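PDB 6D25: alpha-L-arabinosidase from Xanthomonas axonopodis pv. citri, which probably hydrolyses L-arabinofuranosyl side branches of arabinoxylans, coping with internal di-substitutions, as a trimeric glycoside hydrolase of family GH51. Local coordinates for residues A[120-123]-A[124-127]; A[174-178]-A[179-183]; A[418-422]-A[423-427]. All coordinates share one frame; numbering follows the deposited sequence.

How the contacts relate
From the N terminus, the chain first closes the loop 120-127, contact 1, which lies between barrel strand 93-96 and helix 136-146. Contact 2 follows, where the loop after helix 161-172 winds into helix 178-185. Far along the chain, contact 3 makes the hairpin end between strands 407-421 and 424-435 of the C-terminal beta domain. The three come in series, none nested or crossed. Within one chain, contacts 1 and 2 stay about 13 Å apart at their nearest atoms, yet contact 2 packs on Val121 and Arg120 of another subunit, joining the two regions across the trimer. Contacts 2 and 3 lie on opposite sides of the chain's centre.

Contact 1: A[120-123]-A[124-127]; sequences RVNT and HWGG
Asn122 and Trp125 meet inside the turn, where OD1 of the asparagine lies 3.3 Å from CD1 of the indole. The two side chains cross at a slant, the amide and ring planes 72° apart. Asn122 CG stands trans to the backbone N (chi1 -166°), which swings the amide forward along the loop. The Trp125 N-H is shared between two weak acceptors of Asn122, its OD1 at 3.4 Å and its backbone O at 3.5 Å. A water also donates to OD1 over 2.6 Å. That same water lies in the plane of the His124 imidazole, 2.8 Å from its ND1, and so links the two side chains. Asn122 ND2 is engaged by His55 O and Trp125 NE1 by Glu54 OE2, which ties both polar ends to the segment just after barrel strand 51-52. The indole has His124 CB over one face, 3.6 Å above its plane. Thr123 OG1, bonded to Glu104, lies above one face of the His124 ring; both residues pack on Lys227 of the second subunit, and His124 also on the Cys100-Cys206 disulfide.

Away from this close-packed side the contact thins. Val121 CG1 merely brushes Gly127 O at 3.7 Å. The chain gets there through Gly126 and Gly127, both with positive phi, Gly126 exposed. A glycerol molecule lies near the Trp125 side chain. Asn122 centres an inverse gamma turn, and the stretch is the end of the first strand and the connecting loop of the antiparallel hairpin 120-122/128-130, in an excursion from the (beta/alpha)8 barrel.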
ATOM      1  N   ARG A 120     -19.045  14.337  -3.841  1.00 17.73           N
ATOM      2  CA  ARG A 120     -18.321  13.209  -4.415  1.00 18.33           C
ATOM      3  C   ARG A 120     -19.284  12.439  -5.313  1.00 19.31           C
ATOM      4  O   ARG A 120     -20.464  12.827  -5.488  1.00 19.39           O
ATOM      5  CB  ARG A 120     -17.722  12.333  -3.311  1.00 17.63           C
ATOM      6  CG  ARG A 120     -16.667  13.042  -2.460  1.00 17.64           C
ATOM      7  CD  ARG A 120     -15.492  13.548  -3.259  1.00 18.07           C
ATOM      8  NE  ARG A 120     -14.404  14.000  -2.423  1.00 17.91           N
ATOM      9  CZ  ARG A 120     -13.495  14.915  -2.780  1.00 18.04           C
ATOM     10  NH1 ARG A 120     -13.510  15.451  -3.994  1.00 17.27           N
ATOM     11  NH2 ARG A 120     -12.560  15.268  -1.888  1.00 17.50           N
ATOM     12  N   VAL A 121     -18.770  11.384  -5.928  1.00 20.50           N
ATOM     13  CA  VAL A 121     -19.560  10.564  -6.838  1.00 21.09           C
ATOM     14  C   VAL A 121     -19.724   9.217  -6.156  1.00 21.47           C
ATOM     15  O   VAL A 121     -18.708   8.616  -5.667  1.00 20.88           O
ATOM     16  CB  VAL A 121     -18.870  10.401  -8.198  1.00 23.14           C
ATOM     17  CG1 VAL A 121     -19.661   9.478  -9.121  1.00 23.39           C
ATOM     18  CG2 VAL A 121     -18.645  11.759  -8.867  1.00 24.11           C
ATOM     19  N   ASN A 122     -20.963   8.733  -6.093  1.00 21.09           N
ATOM     20  CA  ASN A 122     -21.210   7.402  -5.593  1.00 20.59           C
ATOM     21  C   ASN A 122     -21.011   6.428  -6.767  1.00 21.81           C
ATOM     22  O   ASN A 122     -21.951   6.166  -7.544  1.00 21.28           O
ATOM     23  CB  ASN A 122     -22.599   7.278  -4.953  1.00 20.38           C
ATOM     24  CG  ASN A 122     -22.694   5.993  -4.150  1.00 20.45           C
ATOM     25  OD1 ASN A 122     -22.122   4.981  -4.564  1.00 20.81           O
ATOM     26  ND2 ASN A 122     -23.419   6.013  -3.045  1.00 19.47           N
ATOM     27  N   THR A 123     -19.773   5.959  -6.939  1.00 22.99           N
ATOM     28  CA  THR A 123     -19.395   5.253  -8.168  1.00 24.52           C
ATOM     29  C   THR A 123     -20.128   3.909  -8.282  1.00 24.63           C
ATOM     30  O   THR A 123     -20.543   3.538  -9.383  1.00 24.14           O
ATOM     31  CB  THR A 123     -17.879   5.008  -8.237  1.00 26.12           C
ATOM     32  OG1 THR A 123     -17.524   4.167  -7.134  1.00 26.56           O
ATOM     33  CG2 THR A 123     -17.040   6.267  -8.172  1.00 26.74           C
ATOM     34  N   HIS A 124     -20.278   3.157  -7.184  1.00 23.96           N
ATOM     35  CA  HIS A 124     -20.874   1.815  -7.317  1.00 24.27           C
ATOM     36  C   HIS A 124     -22.397   1.902  -7.572  1.00 23.19           C
ATOM     37  O   HIS A 124     -22.973   1.041  -8.208  1.00 22.62           O
ATOM     38  CB  HIS A 124     -20.651   0.998  -6.057  1.00 25.76           C
ATOM     39  CG  HIS A 124     -19.232   0.775  -5.697  1.00 27.61           C
ATOM     40  ND1 HIS A 124     -18.580   1.536  -4.714  1.00 29.09           N
ATOM     41  CD2 HIS A 124     -18.358  -0.161  -6.146  1.00 28.99           C
ATOM     42  CE1 HIS A 124     -17.314   1.147  -4.652  1.00 31.14           C
ATOM     43  NE2 HIS A 124     -17.148   0.078  -5.519  1.00 28.95           N
ATOM     44  N   TRP A 125     -23.065   2.914  -7.045  1.00 21.26           N
ATOM     45  CA  TRP A 125     -24.497   2.877  -6.866  1.00 20.85           C
ATOM     46  C   TRP A 125     -25.149   4.005  -7.678  1.00 21.49           C
ATOM     47  O   TRP A 125     -25.664   4.972  -7.116  1.00 21.56           O
ATOM     48  CB  TRP A 125     -24.824   2.926  -5.359  1.00 20.70           C
ATOM     49  CG  TRP A 125     -24.118   1.853  -4.584  1.00 20.39           C
ATOM     50  CD1 TRP A 125     -23.251   2.019  -3.532  1.00 19.55           C
ATOM     51  CD2 TRP A 125     -24.213   0.427  -4.798  1.00 19.91           C
ATOM     52  NE1 TRP A 125     -22.816   0.807  -3.070  1.00 20.23           N
ATOM     53  CE2 TRP A 125     -23.377  -0.191  -3.829  1.00 19.74           C
ATOM     54  CE3 TRP A 125     -24.896  -0.388  -5.709  1.00 20.27           C
ATOM     55  CZ2 TRP A 125     -23.219  -1.577  -3.758  1.00 19.48           C
ATOM     56  CZ3 TRP A 125     -24.732  -1.759  -5.645  1.00 19.84           C
ATOM     57  CH2 TRP A 125     -23.905  -2.342  -4.684  1.00 19.78           C
ATOM     58  N   GLY A 126     -25.031   3.899  -8.994  1.00 20.99           N
ATOM     59  CA  GLY A 126     -25.681   4.777  -9.939  1.00 22.33           C
ATOM     60  C   GLY A 126     -24.786   5.890 -10.483  1.00 22.63           C
ATOM     61  O   GLY A 126     -25.188   6.607 -11.392  1.00 22.66           O
ATOM     62  N   GLY A 127     -23.593   6.062  -9.941  1.00 22.65           N
ATOM     63  CA  GLY A 127     -22.729   7.164 -10.352  1.00 23.31           C
ATOM     64  C   GLY A 127     -23.338   8.533 -10.033  1.00 22.92           C
ATOM     65  O   GLY A 127     -23.038   9.517 -10.706  1.00 23.21           O
TER
HETATM   66  O   HOH W   1     -19.762   3.965  -3.989  1.00 22.31           O

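Contact 2: A[174-178]-A[179-183]; sequences PTRSS and LANER
Ser177 is the N-cap residue of the helix that starts beside it: its OG accepts the Ala180 N-H over 3.2 Å, a nearly straight bond (165° at the hydrogen). A chi1 of 79° turns that OG to face the first helical turn, and the same oxygen is hydrogen-bonded to Glu169 OE2. The carbonyls then take over. Ser177 O receives Asn181 N at 2.8 Å, and Ser178 O receives Glu182 N at 2.9 Å with the donor tilted from the carbonyl plane. Thr175 O touches the Ala180 methyl, CB, at 3.2 Å while being bonded to Arg184 NH1; this guanidinium also reaches Asn181 OD1 weakly. The Asn181 amide lies back over the loop, with its OD1 3.6 Å from Arg176 CA. Glu182 OE1 forms a salt bridge with Arg108 NH2. Buried Arg183 spends its donors on carbonyls: NE on Arg188 O, NH1 on Tyr170 O and Ala173 O, NH2 on Asp189 O.

The third subunit satisfies Ser178 OG (Ile119 N) and Arg176 N (Glu129 OE2). Within the chain, Leu179 packs on Gln166 and Glu169 and Glu182 on Tyr170, so helix 178-185 packs against helix 161-172, joined to it by the loop 173-177.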
ATOM      1  N   PRO A 174     -10.244  11.810  24.091  1.00 24.24           N
ATOM      2  CA  PRO A 174     -10.670  12.707  25.153  1.00 25.28           C
ATOM      3  C   PRO A 174      -9.695  13.856  25.423  1.00 25.62           C
ATOM      4  O   PRO A 174     -10.025  14.750  26.194  1.00 25.03           O
ATOM      5  CB  PRO A 174     -10.752  11.766  26.381  1.00 26.14           C
ATOM      6  CG  PRO A 174      -9.584  10.835  26.163  1.00 26.06           C
ATOM      7  CD  PRO A 174      -9.564  10.629  24.658  1.00 25.06           C
ATOM      8  N   THR A 175      -8.512  13.822  24.828  1.00 25.62           N
ATOM      9  CA  THR A 175      -7.462  14.841  25.082  1.00 26.61           C
ATOM     10  C   THR A 175      -7.773  16.123  24.287  1.00 25.82           C
ATOM     11  O   THR A 175      -8.782  16.190  23.566  1.00 23.88           O
ATOM     12  CB  THR A 175      -6.104  14.282  24.635  1.00 27.74           C
ATOM     13  OG1 THR A 175      -6.203  13.825  23.273  1.00 27.30           O
ATOM     14  CG2 THR A 175      -5.638  13.180  25.559  1.00 29.35           C
ATOM     15  N   ARG A 176      -6.872  17.062  24.335  1.00 26.52           N
ATOM     16  CA  ARG A 176      -6.975  18.326  23.589  1.00 27.69           C
ATOM     17  C   ARG A 176      -6.030  18.309  22.376  1.00 25.22           C
ATOM     18  O   ARG A 176      -5.435  19.328  22.024  1.00 25.11           O
ATOM     19  CB  ARG A 176      -6.675  19.507  24.519  1.00 31.70           C
ATOM     20  CG  ARG A 176      -7.456  19.469  25.829  1.00 37.36           C
ATOM     21  CD  ARG A 176      -8.883  19.888  25.640  1.00 41.78           C
ATOM     22  NE  ARG A 176      -9.702  19.828  26.858  1.00 48.48           N
ATOM     23  CZ  ARG A 176     -11.016  19.985  26.833  1.00 48.28           C
ATOM     24  NH1 ARG A 176     -11.782  19.332  27.692  1.00 50.34           N
ATOM     25  NH2 ARG A 176     -11.553  20.738  25.889  1.00 44.52           N
ATOM     26  N   SER A 177      -5.917  17.147  21.716  1.00 22.15           N
ATOM     27  CA  SER A 177      -5.251  17.056  20.453  1.00 20.92           C
ATOM     28  C   SER A 177      -6.008  17.874  19.388  1.00 20.17           C
ATOM     29  O   SER A 177      -7.201  18.160  19.513  1.00 18.53           O
ATOM     30  CB  SER A 177      -5.142  15.589  20.058  1.00 20.50           C
ATOM     31  OG  SER A 177      -6.383  15.097  19.510  1.00 20.57           O
ATOM     32  N   SER A 178      -5.314  18.215  18.313  1.00 20.48           N
ATOM     33  CA  SER A 178      -5.894  18.989  17.233  1.00 20.82           C
ATOM     34  C   SER A 178      -7.113  18.272  16.631  1.00 19.13           C
ATOM     35  O   SER A 178      -8.088  18.950  16.297  1.00 18.07           O
ATOM     36  CB  SER A 178      -4.878  19.307  16.168  1.00 21.92           C
ATOM     37  OG  SER A 178      -3.964  20.249  16.704  1.00 23.77           O
ATOM     38  N   LEU A 179      -7.044  16.950  16.453  1.00 18.63           N
ATOM     39  CA  LEU A 179      -8.173  16.245  15.862  1.00 18.59           C
ATOM     40  C   LEU A 179      -9.354  16.240  16.854  1.00 17.62           C
ATOM     41  O   LEU A 179     -10.506  16.436  16.441  1.00 17.32           O
ATOM     42  CB  LEU A 179      -7.767  14.816  15.475  1.00 19.41           C
ATOM     43  CG  LEU A 179      -6.979  14.697  14.172  1.00 20.66           C
ATOM     44  CD1 LEU A 179      -6.263  13.329  14.063  1.00 20.82           C
ATOM     45  CD2 LEU A 179      -7.916  14.884  12.977  1.00 21.29           C
ATOM     46  N   ALA A 180      -9.102  16.032  18.133  1.00 16.99           N
ATOM     47  CA  ALA A 180     -10.181  16.090  19.115  1.00 17.04           C
ATOM     48  C   ALA A 180     -10.784  17.504  19.138  1.00 17.52           C
ATOM     49  O   ALA A 180     -11.987  17.658  19.238  1.00 17.67           O
ATOM     50  CB  ALA A 180      -9.683  15.704  20.491  1.00 17.17           C
ATOM     51  N   ASN A 181      -9.951  18.530  19.063  1.00 17.74           N
ATOM     52  CA  ASN A 181     -10.440  19.896  19.103  1.00 18.60           C
ATOM     53  C   ASN A 181     -11.242  20.241  17.828  1.00 18.53           C
ATOM     54  O   ASN A 181     -12.105  21.105  17.855  1.00 18.34           O
ATOM     55  CB  ASN A 181      -9.312  20.881  19.295  1.00 19.81           C
ATOM     56  CG  ASN A 181      -8.692  20.808  20.680  1.00 21.04           C
ATOM     57  OD1 ASN A 181      -9.272  20.252  21.601  1.00 22.61           O
ATOM     58  ND2 ASN A 181      -7.553  21.438  20.860  1.00 21.90           N
ATOM     59  N   GLU A 182     -10.930  19.595  16.721  1.00 18.36           N
ATOM     60  CA  GLU A 182     -11.662  19.761  15.501  1.00 19.34           C
ATOM     61  C   GLU A 182     -13.076  19.162  15.649  1.00 18.03           C
ATOM     62  O   GLU A 182     -14.067  19.790  15.235  1.00 17.25           O
ATOM     63  CB  GLU A 182     -10.884  19.143  14.336  1.00 21.46           C
ATOM     64  CG  GLU A 182     -11.498  19.462  13.000  1.00 24.73           C
ATOM     65  CD  GLU A 182     -10.733  18.905  11.801  1.00 28.41           C
ATOM     66  OE1 GLU A 182      -9.601  18.397  11.980  1.00 31.09           O
ATOM     67  OE2 GLU A 182     -11.270  19.076  10.669  1.00 30.71           O
ATOM     68  N   ARG A 183     -13.177  17.966  16.242  1.00 16.86           N
ATOM     69  CA  ARG A 183     -14.473  17.420  16.610  1.00 16.72           C
ATOM     70  C   ARG A 183     -15.263  18.419  17.491  1.00 17.24           C
ATOM     71  O   ARG A 183     -16.470  18.658  17.261  1.00 16.72           O
ATOM     72  CB  ARG A 183     -14.304  16.090  17.337  1.00 16.41           C
ATOM     73  CG  ARG A 183     -15.615  15.452  17.758  1.00 16.26           C
ATOM     74  CD  ARG A 183     -15.481  14.384  18.832  1.00 16.22           C
ATOM     75  NE  ARG A 183     -14.943  14.897  20.088  1.00 16.17           N
ATOM     76  CZ  ARG A 183     -13.861  14.422  20.740  1.00 16.65           C
ATOM     77  NH1 ARG A 183     -13.051  13.516  20.196  1.00 15.64           N
ATOM     78  NH2 ARG A 183     -13.605  14.887  21.974  1.00 16.72           N
TER

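Contact 3: A[418-422]-A[423-427]; sequences QYRHG and DTQVP
Strands 418-421 and 424-427 run antiparallel at 157°, their axes 4.4 Å apart at closest, joined by a type II' turn from His421 to Thr424 and held by two hydrogen-bonded pairs, Tyr419 with Val426 (Tyr419 N to Val426 O 2.7 Å, Val426 N to Tyr419 O 3.0 Å) and His421 with Thr424, which closes the turn. Gly422 takes the first corner with the positive phi of this turn type, and Asp423 the second.

On the face that carries Arg420 and Gln425, the two long side chains run alongside each other in the same direction. Gln425 OE1 lies at the guanidinium edge, close to its plane, and accepts Arg420 NE at 2.6 Å; NH1 of Arg420 adds a weak bond to this OE1 at 3.2 Å. The amide is turned 42° against the guanidinium. A chi1 of 63° starts the Gln425 side chain off close to its own backbone, and the extended chain beyond carries OE1 to the arginine. Gln418 bends back at chi2 to lay its amide across the neighbouring strand, with OE1 3.6 Å from Gln425 CG, while Gln418 CB sits over one face of the Arg420 guanidinium, 3.7 Å above its plane.

The other face carries Tyr419, His421, Thr424 and Val426. The Val426 and Tyr419 side chains lie side by side, Val426 CG2 3.5 Å from Tyr419 CD2. Tyr419 OH bonds Glu285 OE2, and its ring packs on Trp288 and Ile289. Thr424 also rests on Ile289, so this hairpin end of the C-terminal beta domain lies against helix 285-312, while Val426 meets Leu448 in the loop between strands 441-447 and 454-461.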
ATOM      1  N   GLN A 418     -39.878 -33.329   5.153  1.00 26.51           N
ATOM      2  CA  GLN A 418     -39.506 -32.326   4.172  1.00 26.36           C
ATOM      3  C   GLN A 418     -40.757 -31.776   3.495  1.00 25.96           C
ATOM      4  O   GLN A 418     -41.744 -32.480   3.281  1.00 26.51           O
ATOM      5  CB  GLN A 418     -38.556 -32.901   3.123  1.00 28.04           C
ATOM      6  CG  GLN A 418     -37.231 -33.388   3.702  1.00 28.98           C
ATOM      7  CD  GLN A 418     -36.361 -32.240   4.148  1.00 28.69           C
ATOM      8  OE1 GLN A 418     -35.820 -31.489   3.338  1.00 30.01           O
ATOM      9  NE2 GLN A 418     -36.197 -32.095   5.445  1.00 29.27           N
ATOM     10  N   TYR A 419     -40.686 -30.489   3.179  1.00 25.48           N
ATOM     11  CA  TYR A 419     -41.562 -29.843   2.223  1.00 25.14           C
ATOM     12  C   TYR A 419     -40.882 -29.920   0.852  1.00 26.58           C
ATOM     13  O   TYR A 419     -39.752 -29.433   0.714  1.00 24.77           O
ATOM     14  CB  TYR A 419     -41.795 -28.391   2.643  1.00 23.99           C
ATOM     15  CG  TYR A 419     -42.295 -27.437   1.585  1.00 23.26           C
ATOM     16  CD1 TYR A 419     -43.288 -27.797   0.671  1.00 24.02           C
ATOM     17  CD2 TYR A 419     -41.820 -26.141   1.546  1.00 22.79           C
ATOM     18  CE1 TYR A 419     -43.755 -26.892  -0.270  1.00 23.72           C
ATOM     19  CE2 TYR A 419     -42.268 -25.226   0.614  1.00 22.75           C
ATOM     20  CZ  TYR A 419     -43.257 -25.597  -0.282  1.00 23.43           C
ATOM     21  OH  TYR A 419     -43.696 -24.660  -1.172  1.00 23.82           O
ATOM     22  N   ARG A 420     -41.546 -30.547  -0.115  1.00 28.54           N
ATOM     23  CA  ARG A 420     -40.940 -30.749  -1.438  1.00 31.65           C
ATOM     24  C   ARG A 420     -41.837 -30.107  -2.495  1.00 30.35           C
ATOM     25  O   ARG A 420     -43.051 -30.252  -2.452  1.00 30.07           O
ATOM     26  CB  ARG A 420     -40.837 -32.231  -1.822  1.00 36.52           C
ATOM     27  CG  ARG A 420     -40.275 -33.132  -0.738  1.00 42.78           C
ATOM     28  CD  ARG A 420     -39.873 -34.498  -1.317  1.00 50.54           C
ATOM     29  NE  ARG A 420     -38.838 -35.123  -0.501  1.00 54.97           N
ATOM     30  CZ  ARG A 420     -39.081 -35.905   0.540  1.00 59.17           C
ATOM     31  NH1 ARG A 420     -38.119 -36.183   1.411  1.00 58.92           N
ATOM     32  NH2 ARG A 420     -40.311 -36.353   0.719  1.00 64.00           N
ATOM     33  N   HIS A 421     -41.223 -29.423  -3.436  1.00 29.43           N
ATOM     34  CA  HIS A 421     -41.918 -28.902  -4.583  1.00 30.26           C
ATOM     35  C   HIS A 421     -40.961 -28.981  -5.760  1.00 31.11           C
ATOM     36  O   HIS A 421     -39.869 -28.437  -5.689  1.00 28.89           O
ATOM     37  CB  HIS A 421     -42.418 -27.473  -4.326  1.00 29.75           C
ATOM     38  CG  HIS A 421     -43.262 -26.942  -5.426  1.00 31.45           C
ATOM     39  ND1 HIS A 421     -44.580 -27.319  -5.585  1.00 32.64           N
ATOM     40  CD2 HIS A 421     -42.970 -26.106  -6.443  1.00 31.18           C
ATOM     41  CE1 HIS A 421     -45.078 -26.725  -6.662  1.00 32.93           C
ATOM     42  NE2 HIS A 421     -44.111 -25.978  -7.203  1.00 32.15           N
ATOM     43  N   GLY A 422     -41.365 -29.700  -6.792  1.00 32.63           N
ATOM     44  CA  GLY A 422     -40.451 -30.033  -7.891  1.00 34.72           C
ATOM     45  C   GLY A 422     -39.210 -30.747  -7.393  1.00 34.87           C
ATOM     46  O   GLY A 422     -39.331 -31.691  -6.629  1.00 35.32           O
ATOM     47  N   ASP A 423     -38.041 -30.290  -7.790  1.00 35.44           N
ATOM     48  CA  ASP A 423     -36.796 -30.975  -7.427  1.00 37.75           C
ATOM     49  C   ASP A 423     -36.168 -30.330  -6.172  1.00 35.56           C
ATOM     50  O   ASP A 423     -35.009 -30.595  -5.894  1.00 34.53           O
ATOM     51  CB  ASP A 423     -35.801 -30.958  -8.589  1.00 41.90           C
ATOM     52  CG  ASP A 423     -36.134 -31.970  -9.688  1.00 50.92           C
ATOM     53  OD1 ASP A 423     -37.083 -32.809  -9.554  1.00 55.54           O
ATOM     54  OD2 ASP A 423     -35.388 -31.960 -10.695  1.00 57.33           O
ATOM     55  N   THR A 424     -36.901 -29.507  -5.430  1.00 31.76           N
ATOM     56  CA  THR A 424     -36.350 -28.828  -4.244  1.00 30.56           C
ATOM     57  C   THR A 424     -37.045 -29.329  -2.981  1.00 29.12           C
ATOM     58  O   THR A 424     -38.253 -29.567  -2.988  1.00 28.20           O
ATOM     59  CB  THR A 424     -36.509 -27.308  -4.369  1.00 30.46           C
ATOM     60  OG1 THR A 424     -35.786 -26.947  -5.540  1.00 30.75           O
ATOM     61  CG2 THR A 424     -35.966 -26.518  -3.203  1.00 30.17           C
ATOM     62  N   GLN A 425     -36.260 -29.515  -1.917  1.00 28.53           N
ATOM     63  CA  GLN A 425     -36.823 -29.853  -0.627  1.00 29.18           C
ATOM     64  C   GLN A 425     -36.164 -29.015   0.464  1.00 27.10           C
ATOM     65  O   GLN A 425     -34.984 -28.704   0.405  1.00 26.10           O
ATOM     66  CB  GLN A 425     -36.728 -31.343  -0.311  1.00 32.50           C
ATOM     67  CG  GLN A 425     -35.344 -31.919  -0.193  1.00 35.34           C
ATOM     68  CD  GLN A 425     -35.466 -33.403   0.110  1.00 39.89           C
ATOM     69  OE1 GLN A 425     -36.399 -34.101  -0.337  1.00 44.48           O
ATOM     70  NE2 GLN A 425     -34.561 -33.890   0.939  1.00 41.06           N
ATOM     71  N   VAL A 426     -36.989 -28.663   1.442  1.00 25.35           N
ATOM     72  CA  VAL A 426     -36.579 -27.960   2.665  1.00 24.29           C
ATOM     73  C   VAL A 426     -37.320 -28.590   3.842  1.00 23.58           C
ATOM     74  O   VAL A 426     -38.306 -29.269   3.645  1.00 23.39           O
ATOM     75  CB  VAL A 426     -36.884 -26.462   2.558  1.00 23.67           C
ATOM     76  CG1 VAL A 426     -36.101 -25.814   1.428  1.00 23.34           C
ATOM     77  CG2 VAL A 426     -38.380 -26.191   2.400  1.00 24.32           C
ATOM     78  N   PRO A 427     -36.854 -28.354   5.069  1.00 22.74           N
ATOM     79  CA  PRO A 427     -37.661 -28.778   6.219  1.00 22.86           C
ATOM     80  C   PRO A 427     -39.043 -28.103   6.183  1.00 22.35           C
ATOM     81  O   PRO A 427     -39.123 -26.918   5.897  1.00 21.10           O
ATOM     82  CB  PRO A 427     -36.848 -28.365   7.470  1.00 22.98           C
ATOM     83  CG  PRO A 427     -35.862 -27.343   6.950  1.00 22.76           C
ATOM     84  CD  PRO A 427     -35.573 -27.765   5.526  1.00 22.89           C
TER